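Local structure of mannosylglycerate hydrolase MGH1-like glycoside hydrolase domain-containing protein (Thermus thermophilus HB8, 4WVA) at residues Y130-L135 with R246-L251; L153-H158 with P229-D234; V157-S162 with L208-L213. The protein hydrolyses mannosylglycerate, a solute that thermophiles make under osmotic stress, to mannose and glycerate, and also cleaves glucosylglycerate to glucose and glycerate. One frame throughout, in Å; residues are numbered along the deposited sequence. Where two conformers were deposited one is given.

Overall arrangement
From the N terminus, the chain first enters these contacts at 130-135 on helix 121-146, then runs into the loop that supplies both 153-158 and 157-162. It returns as helix 201-216, strand 232-233 and helix 235-254, closing contact 3, contact 2 and contact 1 in that order. Contact 1 spans the longest loop and encloses the other two. Contacts 2 and 3 share Val157 and His158, so one loop is tied to strand 232-233 and to helix 201-216, and the two contacts touch, for instance where Asp234 meets Ser162. Contact 1 stands apart, its nearest atoms about 11 Å from contact 2, joining two long helices of the barrel.

Contact 1. Residues Y130-L135 with R246-L251; sequences YLFPKL and RDLYAL
This is a buried helix-to-helix packing contact between apolar side chains of helix 121-146 and helix 235-254 of the barrel. The two segments run more nearly antiparallel than parallel, with their N-to-C directions 137° apart, and their axes come no closer than 11.0 Å, so side chains bridge the gap. Leu248 is the central piece. Its CG lies anti to the backbone N (chi1 -168°), and this together with chi2 of 64° puts CD1 between Phe132 and Leu135. Leu248 CD1 lies 3.7 Å from CE1 of Phe132, the two side chains crossing at about a right angle. Leu248 CD1 also sits 3.7 Å from CB of Leu135, whose side chain slides past that of Leu248 in the opposite direction. Phe132, with CG also anti to its backbone N, reaches across with the CD1-CE1 side of its ring: CD1 comes to 4.3 Å from Leu251 CB, and the carbonyl O of Leu248 lies in the ring plane at the edge, 3.8 Å from CE1. Leu135 CD1 and Leu251 CD1 meet more loosely at 4.5 Å. Pro133, lacking an N-H, interrupts the bonding of its helix, which is kinked here. Phe59 of helix 48-62 also packs on Leu135, while Val111 and Tyr115 of helix 107-117 pack on Leu251. Such apolar packing between neighbouring helices fits the (alpha/alpha)6-barrel fold of this enzyme.

Contact 2. Residues L153-H158 with P229-D234; sequences LVVIVH and PFKVVD
The tight part of this contact is a single antiparallel bridge in which Ile156 and Val232 form a hydrogen-bonded pair. Ile156 N donates to Val232 O at 2.8 Å, almost along the C=O axis, and Val232 N returns a bond to Ile156 O at 3.0 Å, in the carbonyl plane. Ile156 holds CG1 in the crowded position between backbone N and carbonyl carbon (chi1 58°); the side chain thus runs alongside Val232 and brings CD1 to 3.8 Å from Asp234 CB. Beyond the bridge Phe230 lays CD1 3.5 Å from Val157 C. Toward Leu153 the backbones are linked through a water, which accepts from Asp234 N at 2.8 Å and donates to Val154 O at 2.7 Å, with a weak bond to Val232 O. The partly exposed side is looser: Lys231 touches Val155 CG1 with CA and CB, and the rest of its chain leads away, bending at chi3 and chi4 so that NZ turns back to the carbonyls of Ser228 and Tyr225. Strand 232-233 also pairs antiparallel with strand 283-288, through Val233 and Trp287, and leads directly into helix 235-254, where Asp234 is the N-cap and its OD1 bonds Gly236 N.

Contact 3. Residues V157-S162 with L208-L213; sequences VHPWES and LSLLYL
Residues 159-162 coil in helical phi/psi, with Glu161 N bonded to His158 O and Ser162 N to Pro159 O, while 208-213 is regular helix. Two overlapping beta turns, on a loop of the (alpha/alpha)6-barrel, thus face the side of helix 201-216. Leu210 carries the contact. Its CG lies anti to the carbonyl carbon (chi1 -71°), and CD1 reaches over one face of the His158 imidazole, a CH-pi contact 4.1 Å from the ring centroid and shifted toward the rim. Leu210 CB lies 3.5 Å from His158 CD2. Beside the imidazole, Pro159 meets Leu210 tip to tip, CD to CD1 at 3.8 Å. Farther along, the six-membered ring of Trp160 crosses Leu208 obliquely, CH2 standing 4.1 Å from CD2, while Leu211 CD1 comes loosely to the indole edge.

Polar bonds fix the rotation of the imidazole. Trp160 N points at His158 ND1 in the ring plane, 3.1 Å away, and NE2 bonds the carbonyl O of Tyr207; this is consistent with the proton sitting on NE2. His158 CE1 in turn sits over one face of the Trp160 indole, near its rim. Trp160 touches Asp165, the probable catalytic proton donor, and lies about 5 Å from a bound Tris molecule (nearest atoms), so the Trp160 end of the contact borders the probable active site. At the start of segment 157-162, the extended side chain of Glu161 runs back along the chain so that OE2 accepts from Val157 N at 2.9 Å, while OE1 forms a salt bridge with Arg146. At the end of the segment, Pro159 O takes two donors from Ser162, the backbone N and, at 2.6 Å, the hydroxyl OG.

Contact 1. Residues Y130-L135 with R246-L251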
loop_
_atom_site.group_PDB
_atom_site.type_symbol
_atom_site.label_atom_id
_atom_site.label_comp_id
_atom_site.label_asym_id
_atom_site.label_seq_id
_atom_site.Cartn_x
_atom_site.Cartn_y
_atom_site.Cartn_z
ATOM N N TYR A 130 -8.688 10.668 -28.169
ATOM C CA TYR A 130 -8.069 11.906 -28.603
ATOM C C TYR A 130 -7.235 12.525 -27.481
ATOM O O TYR A 130 -6.095 12.926 -27.696
ATOM C CB TYR A 130 -9.145 12.878 -29.108
ATOM C CG TYR A 130 -8.604 14.190 -29.628
ATOM C CD1 TYR A 130 -8.009 14.269 -30.876
ATOM C CD2 TYR A 130 -8.687 15.343 -28.874
ATOM C CE1 TYR A 130 -7.531 15.472 -31.361
ATOM C CE2 TYR A 130 -8.201 16.551 -29.344
ATOM C CZ TYR A 130 -7.606 16.600 -30.593
ATOM O OH TYR A 130 -7.140 17.793 -31.080
ATOM N N LEU A 131 -7.799 12.569 -26.278
ATOM C CA LEU A 131 -7.133 13.204 -25.151
ATOM C C LEU A 131 -6.040 12.347 -24.494
ATOM O O LEU A 131 -5.109 12.897 -23.902
ATOM C CB LEU A 131 -8.171 13.617 -24.094
ATOM C CG LEU A 131 -9.030 14.820 -24.499
ATOM C CD1 LEU A 131 -10.119 15.042 -23.465
ATOM C CD2 LEU A 131 -8.178 16.065 -24.678
ATOM N N PHE A 132 -6.146 11.018 -24.565
ATOM C CA PHE A 132 -5.234 10.176 -23.811
ATOM C C PHE A 132 -3.737 10.474 -24.082
ATOM O O PHE A 132 -2.963 10.655 -23.136
ATOM C CB PHE A 132 -5.519 8.686 -24.030
ATOM C CG PHE A 132 -4.545 7.804 -23.318
ATOM C CD1 PHE A 132 -4.674 7.562 -21.965
ATOM C CD2 PHE A 132 -3.460 7.272 -23.993
ATOM C CE1 PHE A 132 -3.748 6.777 -21.299
ATOM C CE2 PHE A 132 -2.523 6.493 -23.342
ATOM C CZ PHE A 132 -2.666 6.251 -21.985
ATOM N N PRO A 133 -3.319 10.513 -25.363
ATOM C CA PRO A 133 -1.885 10.775 -25.603
ATOM C C PRO A 133 -1.454 12.190 -25.199
ATOM O O PRO A 133 -0.302 12.417 -24.835
ATOM C CB PRO A 133 -1.716 10.557 -27.111
ATOM C CG PRO A 133 -3.070 10.597 -27.685
ATOM C CD PRO A 133 -4.072 10.299 -26.607
ATOM N N LYS A 134 -2.395 13.124 -25.202
ATOM C CA LYS A 134 -2.137 14.480 -24.735
ATOM C C LYS A 134 -1.944 14.547 -23.211
ATOM O O LYS A 134 -1.022 15.193 -22.725
ATOM C CB LYS A 134 -3.273 15.403 -25.188
ATOM C CG LYS A 134 -3.423 15.441 -26.702
ATOM C CD LYS A 134 -4.434 16.476 -27.146
ATOM C CE LYS A 134 -4.627 16.461 -28.652
ATOM N NZ LYS A 134 -3.374 16.833 -29.359
ATOM N N LEU A 135 -2.827 13.883 -22.463
ATOM C CA LEU A 135 -2.649 13.734 -21.024
ATOM C C LEU A 135 -1.308 13.068 -20.695
ATOM O O LEU A 135 -0.558 13.512 -19.821
ATOM C CB LEU A 135 -3.773 12.859 -20.454
ATOM C CG LEU A 135 -5.152 13.502 -20.351
ATOM C CD1 LEU A 135 -6.242 12.463 -20.206
ATOM C CD2 LEU A 135 -5.158 14.428 -19.141
ATOM N N ARG A 246 -3.311 7.511 -11.187
ATOM C CA ARG A 246 -4.166 6.347 -10.995
ATOM C C ARG A 246 -5.307 6.320 -12.007
ATOM O O ARG A 246 -5.657 5.264 -12.569
ATOM C CB ARG A 246 -4.758 6.342 -9.575
ATOM C CG ARG A 246 -3.713 6.204 -8.494
ATOM C CD ARG A 246 -3.505 4.794 -8.057
ATOM N NE ARG A 246 -2.547 4.712 -6.946
ATOM C CZ ARG A 246 -2.137 3.562 -6.438
ATOM N NH1 ARG A 246 -2.621 2.414 -6.921
ATOM N NH2 ARG A 246 -1.238 3.551 -5.450
ATOM N N ASP A 247 -5.913 7.479 -12.238
ATOM C CA ASP A 247 -7.014 7.561 -13.180
ATOM C C ASP A 247 -6.562 7.441 -14.649
ATOM O O ASP A 247 -7.278 6.841 -15.466
ATOM C CB ASP A 247 -7.834 8.823 -12.927
ATOM C CG ASP A 247 -8.561 8.774 -11.599
ATOM O OD1 ASP A 247 -8.934 7.653 -11.193
ATOM O OD2 ASP A 247 -8.709 9.816 -10.948
ATOM N N LEU A 248 -5.385 7.973 -14.967
ATOM C CA LEU A 248 -4.793 7.818 -16.285
ATOM C C LEU A 248 -4.463 6.358 -16.602
ATOM O O LEU A 248 -4.653 5.906 -17.735
ATOM C CB LEU A 248 -3.549 8.690 -16.436
ATOM C CG LEU A 248 -2.996 8.826 -17.853
ATOM C CD1 LEU A 248 -3.995 9.520 -18.773
ATOM C CD2 LEU A 248 -1.684 9.582 -17.804
ATOM N N TYR A 249 -3.965 5.638 -15.593
ATOM C CA TYR A 249 -3.729 4.201 -15.698
ATOM C C TYR A 249 -5.022 3.479 -16.106
ATOM O O TYR A 249 -5.044 2.660 -17.024
ATOM C CB TYR A 249 -3.202 3.645 -14.369
ATOM C CG TYR A 249 -3.244 2.127 -14.343
ATOM C CD1 TYR A 249 -2.177 1.378 -14.831
ATOM C CD2 TYR A 249 -4.358 1.452 -13.874
ATOM C CE1 TYR A 249 -2.221 -0.007 -14.856
ATOM C CE2 TYR A 249 -4.414 0.062 -13.897
ATOM C CZ TYR A 249 -3.345 -0.655 -14.387
ATOM O OH TYR A 249 -3.419 -2.040 -14.402
ATOM N N ALA A 250 -6.115 3.787 -15.412
ATOM C CA ALA A 250 -7.386 3.131 -15.691
ATOM C C ALA A 250 -7.833 3.405 -17.115
ATOM O O ALA A 250 -8.230 2.495 -17.836
ATOM C CB ALA A 250 -8.446 3.568 -14.684
ATOM N N LEU A 251 -7.738 4.661 -17.535
ATOM C CA LEU A 251 -8.007 5.024 -18.953
ATOM C C LEU A 251 -7.153 4.234 -19.927
ATOM O O LEU A 251 -7.673 3.717 -20.909
ATOM C CB LEU A 251 -7.785 6.514 -19.192
ATOM C CG LEU A 251 -8.885 7.437 -18.733
ATOM C CD1 LEU A 251 -8.354 8.859 -18.611
ATOM C CD2 LEU A 251 -10.074 7.354 -19.694
#

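Contact 2. Residues L153-H158 with P229-D234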
loop_
_atom_site.group_PDB
_atom_site.type_symbol
_atom_site.label_atom_id
_atom_site.label_comp_id
_atom_site.label_asym_id
_atom_site.label_seq_id
_atom_site.Cartn_x
_atom_site.Cartn_y
_atom_site.Cartn_z
ATOM N N LEU A 153 8.254 12.624 -6.857
ATOM C CA LEU A 153 7.589 13.881 -6.506
ATOM C C LEU A 153 7.971 14.960 -7.497
ATOM O O LEU A 153 9.125 15.027 -7.929
ATOM C CB LEU A 153 7.994 14.323 -5.105
ATOM C CG LEU A 153 7.494 13.419 -3.990
ATOM C CD1 LEU A 153 8.339 13.590 -2.744
ATOM C CD2 LEU A 153 6.031 13.702 -3.690
ATOM N N VAL A 154 6.999 15.756 -7.906
ATOM C CA VAL A 154 7.268 16.868 -8.817
ATOM C C VAL A 154 7.417 18.165 -8.040
ATOM O O VAL A 154 6.731 18.402 -7.038
ATOM C CB VAL A 154 6.200 17.007 -9.921
ATOM C CG1 VAL A 154 6.253 15.814 -10.865
ATOM C CG2 VAL A 154 4.828 17.201 -9.336
ATOM N N VAL A 155 8.315 19.014 -8.524
ATOM C CA VAL A 155 8.606 20.315 -7.957
ATOM C C VAL A 155 7.804 21.421 -8.667
ATOM O O VAL A 155 7.708 21.395 -9.912
ATOM C CB VAL A 155 10.104 20.599 -8.184
ATOM C CG1 VAL A 155 10.504 21.972 -7.665
ATOM C CG2 VAL A 155 10.933 19.504 -7.530
ATOM N N ILE A 156 7.271 22.366 -7.906
ATOM C CA ILE A 156 6.765 23.620 -8.464
ATOM C C ILE A 156 7.831 24.695 -8.274
ATOM O O ILE A 156 8.525 24.743 -7.246
ATOM C CB ILE A 156 5.401 24.055 -7.895
ATOM C CG1 ILE A 156 5.413 24.225 -6.374
ATOM C CG2 ILE A 156 4.308 23.082 -8.347
ATOM C CD1 ILE A 156 4.202 24.946 -5.814
ATOM N N VAL A 157 7.959 25.556 -9.287
ATOM C CA VAL A 157 8.912 26.658 -9.265
ATOM C C VAL A 157 8.240 28.017 -9.083
ATOM O O VAL A 157 8.928 29.039 -8.991
ATOM C CB VAL A 157 9.798 26.629 -10.528
ATOM C CG1 VAL A 157 10.608 25.325 -10.554
ATOM C CG2 VAL A 157 8.969 26.774 -11.799
ATOM N N HIS A 158 6.909 28.031 -8.980
ATOM C CA HIS A 158 6.186 29.258 -8.761
ATOM C C HIS A 158 4.987 28.941 -7.878
ATOM O O HIS A 158 4.311 27.958 -8.160
ATOM C CB HIS A 158 5.721 29.827 -10.108
ATOM C CG HIS A 158 5.379 31.280 -10.045
ATOM N ND1 HIS A 158 4.342 31.757 -9.280
ATOM C CD2 HIS A 158 5.965 32.365 -10.605
ATOM C CE1 HIS A 158 4.303 33.080 -9.360
ATOM N NE2 HIS A 158 5.271 33.469 -10.175
ATOM N N PRO A 229 14.964 30.387 -7.480
ATOM C CA PRO A 229 15.107 30.519 -6.045
ATOM C C PRO A 229 13.898 29.987 -5.267
ATOM O O PRO A 229 13.911 30.028 -4.032
ATOM C CB PRO A 229 15.254 32.027 -5.849
ATOM C CG PRO A 229 14.468 32.602 -6.971
ATOM C CD PRO A 229 14.638 31.681 -8.120
ATOM N N PHE A 230 12.874 29.497 -5.981
ATOM C CA PHE A 230 11.659 28.918 -5.380
ATOM C C PHE A 230 11.560 27.511 -5.955
ATOM O O PHE A 230 11.396 27.352 -7.162
ATOM C CB PHE A 230 10.409 29.732 -5.763
ATOM C CG PHE A 230 9.135 29.270 -5.093
ATOM C CD1 PHE A 230 8.368 28.252 -5.639
ATOM C CD2 PHE A 230 8.693 29.864 -3.930
ATOM C CE1 PHE A 230 7.189 27.844 -5.027
ATOM C CE2 PHE A 230 7.530 29.461 -3.306
ATOM C CZ PHE A 230 6.771 28.446 -3.860
ATOM N N LYS A 231 11.743 26.494 -5.106
ATOM C CA LYS A 231 11.638 25.087 -5.504
ATOM C C LYS A 231 10.968 24.337 -4.363
ATOM O O LYS A 231 11.556 24.168 -3.285
ATOM C CB LYS A 231 13.017 24.488 -5.802
ATOM C CG LYS A 231 13.575 24.874 -7.153
ATOM C CD LYS A 231 14.771 24.015 -7.529
ATOM C CE LYS A 231 16.033 24.421 -6.793
ATOM N NZ LYS A 231 16.604 25.680 -7.351
ATOM N N VAL A 232 9.718 23.928 -4.583
ATOM C CA VAL A 232 8.911 23.366 -3.526
ATOM C C VAL A 232 8.244 22.079 -3.994
ATOM O O VAL A 232 7.776 22.001 -5.140
ATOM C CB VAL A 232 7.831 24.382 -3.112
ATOM C CG1 VAL A 232 6.777 23.756 -2.231
ATOM C CG2 VAL A 232 8.491 25.547 -2.400
ATOM N N VAL A 233 8.236 21.070 -3.120
ATOM C CA VAL A 233 7.378 19.908 -3.315
ATOM C C VAL A 233 6.061 20.232 -2.612
ATOM O O VAL A 233 5.959 20.186 -1.386
ATOM C CB VAL A 233 7.994 18.597 -2.777
ATOM C CG1 VAL A 233 6.988 17.458 -2.896
ATOM C CG2 VAL A 233 9.281 18.275 -3.539
ATOM N N ASP A 234 5.042 20.568 -3.410
ATOM C CA ASP A 234 3.730 20.921 -2.915
ATOM C C ASP A 234 2.904 19.652 -2.674
ATOM O O ASP A 234 2.679 18.853 -3.603
ATOM C CB ASP A 234 3.027 21.834 -3.931
ATOM C CG ASP A 234 1.569 22.119 -3.580
ATOM O OD1 ASP A 234 1.162 22.007 -2.403
ATOM O OD2 ASP A 234 0.810 22.457 -4.528
HETATM O O HOH W 1 5.112 20.372 -6.228
#

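Contact 3. Residues V157-S162 with L208-L213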
loop_
_atom_site.group_PDB
_atom_site.type_symbol
_atom_site.label_atom_id
_atom_site.label_comp_id
_atom_site.label_asym_id
_atom_site.label_seq_id
_atom_site.Cartn_x
_atom_site.Cartn_y
_atom_site.Cartn_z
ATOM N N VAL A 157 7.959 25.556 -9.287
ATOM C CA VAL A 157 8.912 26.658 -9.265
ATOM C C VAL A 157 8.240 28.017 -9.083
ATOM O O VAL A 157 8.928 29.039 -8.991
ATOM C CB VAL A 157 9.798 26.629 -10.528
ATOM C CG1 VAL A 157 10.608 25.325 -10.554
ATOM C CG2 VAL A 157 8.969 26.774 -11.799
ATOM N N HIS A 158 6.909 28.031 -8.980
ATOM C CA HIS A 158 6.186 29.258 -8.761
ATOM C C HIS A 158 4.987 28.941 -7.878
ATOM O O HIS A 158 4.311 27.958 -8.160
ATOM C CB HIS A 158 5.721 29.827 -10.108
ATOM C CG HIS A 158 5.379 31.280 -10.045
ATOM N ND1 HIS A 158 4.342 31.757 -9.280
ATOM C CD2 HIS A 158 5.965 32.365 -10.605
ATOM C CE1 HIS A 158 4.303 33.080 -9.360
ATOM N NE2 HIS A 158 5.271 33.469 -10.175
ATOM N N PRO A 159 4.706 29.765 -6.858
ATOM C CA PRO A 159 3.524 29.517 -6.013
ATOM C C PRO A 159 2.206 29.435 -6.815
ATOM O O PRO A 159 1.269 28.731 -6.406
ATOM C CB PRO A 159 3.522 30.701 -5.039
ATOM C CG PRO A 159 4.395 31.737 -5.680
ATOM C CD PRO A 159 5.446 30.961 -6.405
ATOM N N TRP A 160 2.120 30.138 -7.941
ATOM C CA TRP A 160 0.945 30.052 -8.824
ATOM C C TRP A 160 0.657 28.617 -9.261
ATOM O O TRP A 160 -0.508 28.267 -9.491
ATOM C CB TRP A 160 1.078 30.939 -10.078
ATOM C CG TRP A 160 0.747 32.405 -9.841
ATOM C CD1 TRP A 160 -0.134 32.888 -8.940
ATOM C CD2 TRP A 160 1.239 33.547 -10.572
ATOM N NE1 TRP A 160 -0.213 34.265 -9.032
ATOM C CE2 TRP A 160 0.632 34.691 -10.018
ATOM C CE3 TRP A 160 2.153 33.711 -11.621
ATOM C CZ2 TRP A 160 0.902 35.984 -10.482
ATOM C CZ3 TRP A 160 2.433 34.998 -12.067
ATOM C CH2 TRP A 160 1.802 36.108 -11.504
ATOM N N GLU A 161 1.702 27.793 -9.380
ATOM C CA GLU A 161 1.522 26.425 -9.864
ATOM C C GLU A 161 0.804 25.506 -8.876
ATOM O O GLU A 161 0.243 24.479 -9.288
ATOM C CB GLU A 161 2.850 25.803 -10.253
ATOM C CG GLU A 161 3.564 26.552 -11.353
ATOM C CD GLU A 161 4.786 25.827 -11.842
ATOM O OE1 GLU A 161 4.897 25.604 -13.060
ATOM O OE2 GLU A 161 5.619 25.452 -10.993
ATOM N N SER A 162 0.799 25.882 -7.605
ATOM C CA SER A 162 -0.002 25.198 -6.584
ATOM C C SER A 162 -1.491 25.445 -6.741
ATOM O O SER A 162 -2.298 24.717 -6.178
ATOM C CB SER A 162 0.417 25.631 -5.185
ATOM O OG SER A 162 -0.011 26.965 -4.901
ATOM N N LEU A 208 6.191 38.190 -9.767
ATOM C CA LEU A 208 6.685 38.775 -11.010
ATOM C C LEU A 208 8.186 38.578 -11.188
ATOM O O LEU A 208 8.648 38.274 -12.285
ATOM C CB LEU A 208 6.279 40.260 -11.130
ATOM C CG LEU A 208 4.947 40.500 -11.854
ATOM C CD1 LEU A 208 5.076 40.170 -13.333
ATOM C CD2 LEU A 208 3.801 39.710 -11.247
ATOM N N SER A 209 8.936 38.709 -10.104
ATOM C CA SER A 209 10.382 38.408 -10.142
ATOM C C SER A 209 10.653 37.011 -10.710
ATOM O O SER A 209 11.520 36.814 -11.580
ATOM C CB SER A 209 11.000 38.550 -8.758
ATOM O OG SER A 209 12.364 38.156 -8.782
ATOM N N LEU A 210 9.892 36.026 -10.239
ATOM C CA LEU A 210 10.032 34.669 -10.759
ATOM C C LEU A 210 9.688 34.576 -12.236
ATOM O O LEU A 210 10.419 33.956 -13.014
ATOM C CB LEU A 210 9.178 33.683 -9.942
ATOM C CG LEU A 210 9.645 33.355 -8.511
ATOM C CD1 LEU A 210 8.569 32.592 -7.736
ATOM C CD2 LEU A 210 10.942 32.570 -8.511
ATOM N N LEU A 211 8.580 35.201 -12.634
ATOM C CA LEU A 211 8.172 35.246 -14.025
ATOM C C LEU A 211 9.298 35.804 -14.891
ATOM O O LEU A 211 9.641 35.221 -15.922
ATOM C CB LEU A 211 6.896 36.093 -14.194
ATOM C CG LEU A 211 6.160 36.043 -15.550
ATOM C CD1 LEU A 211 4.753 36.600 -15.410
ATOM C CD2 LEU A 211 6.892 36.790 -16.665
ATOM N N TYR A 212 9.864 36.934 -14.464
ATOM C CA TYR A 212 10.919 37.594 -15.242
ATOM C C TYR A 212 12.151 36.710 -15.357
ATOM O O TYR A 212 12.770 36.646 -16.418
ATOM C CB TYR A 212 11.290 38.962 -14.653
ATOM C CG TYR A 212 10.180 40.000 -14.695
ATOM C CD1 TYR A 212 9.328 40.098 -15.788
ATOM C CD2 TYR A 212 9.991 40.890 -13.642
ATOM C CE1 TYR A 212 8.317 41.041 -15.831
ATOM C CE2 TYR A 212 8.980 41.835 -13.678
ATOM C CZ TYR A 212 8.152 41.900 -14.778
ATOM O OH TYR A 212 7.142 42.832 -14.834
ATOM N N LEU A 213 12.502 36.006 -14.282
ATOM C CA LEU A 213 13.605 35.042 -14.344
ATOM C C LEU A 213 13.312 33.958 -15.389
ATOM O O LEU A 213 14.144 33.661 -16.241
ATOM C CB LEU A 213 13.874 34.407 -12.972
ATOM C CG LEU A 213 14.891 33.261 -12.953
ATOM C CD1 LEU A 213 16.261 33.804 -13.371
ATOM C CD2 LEU A 213 14.953 32.584 -11.602
#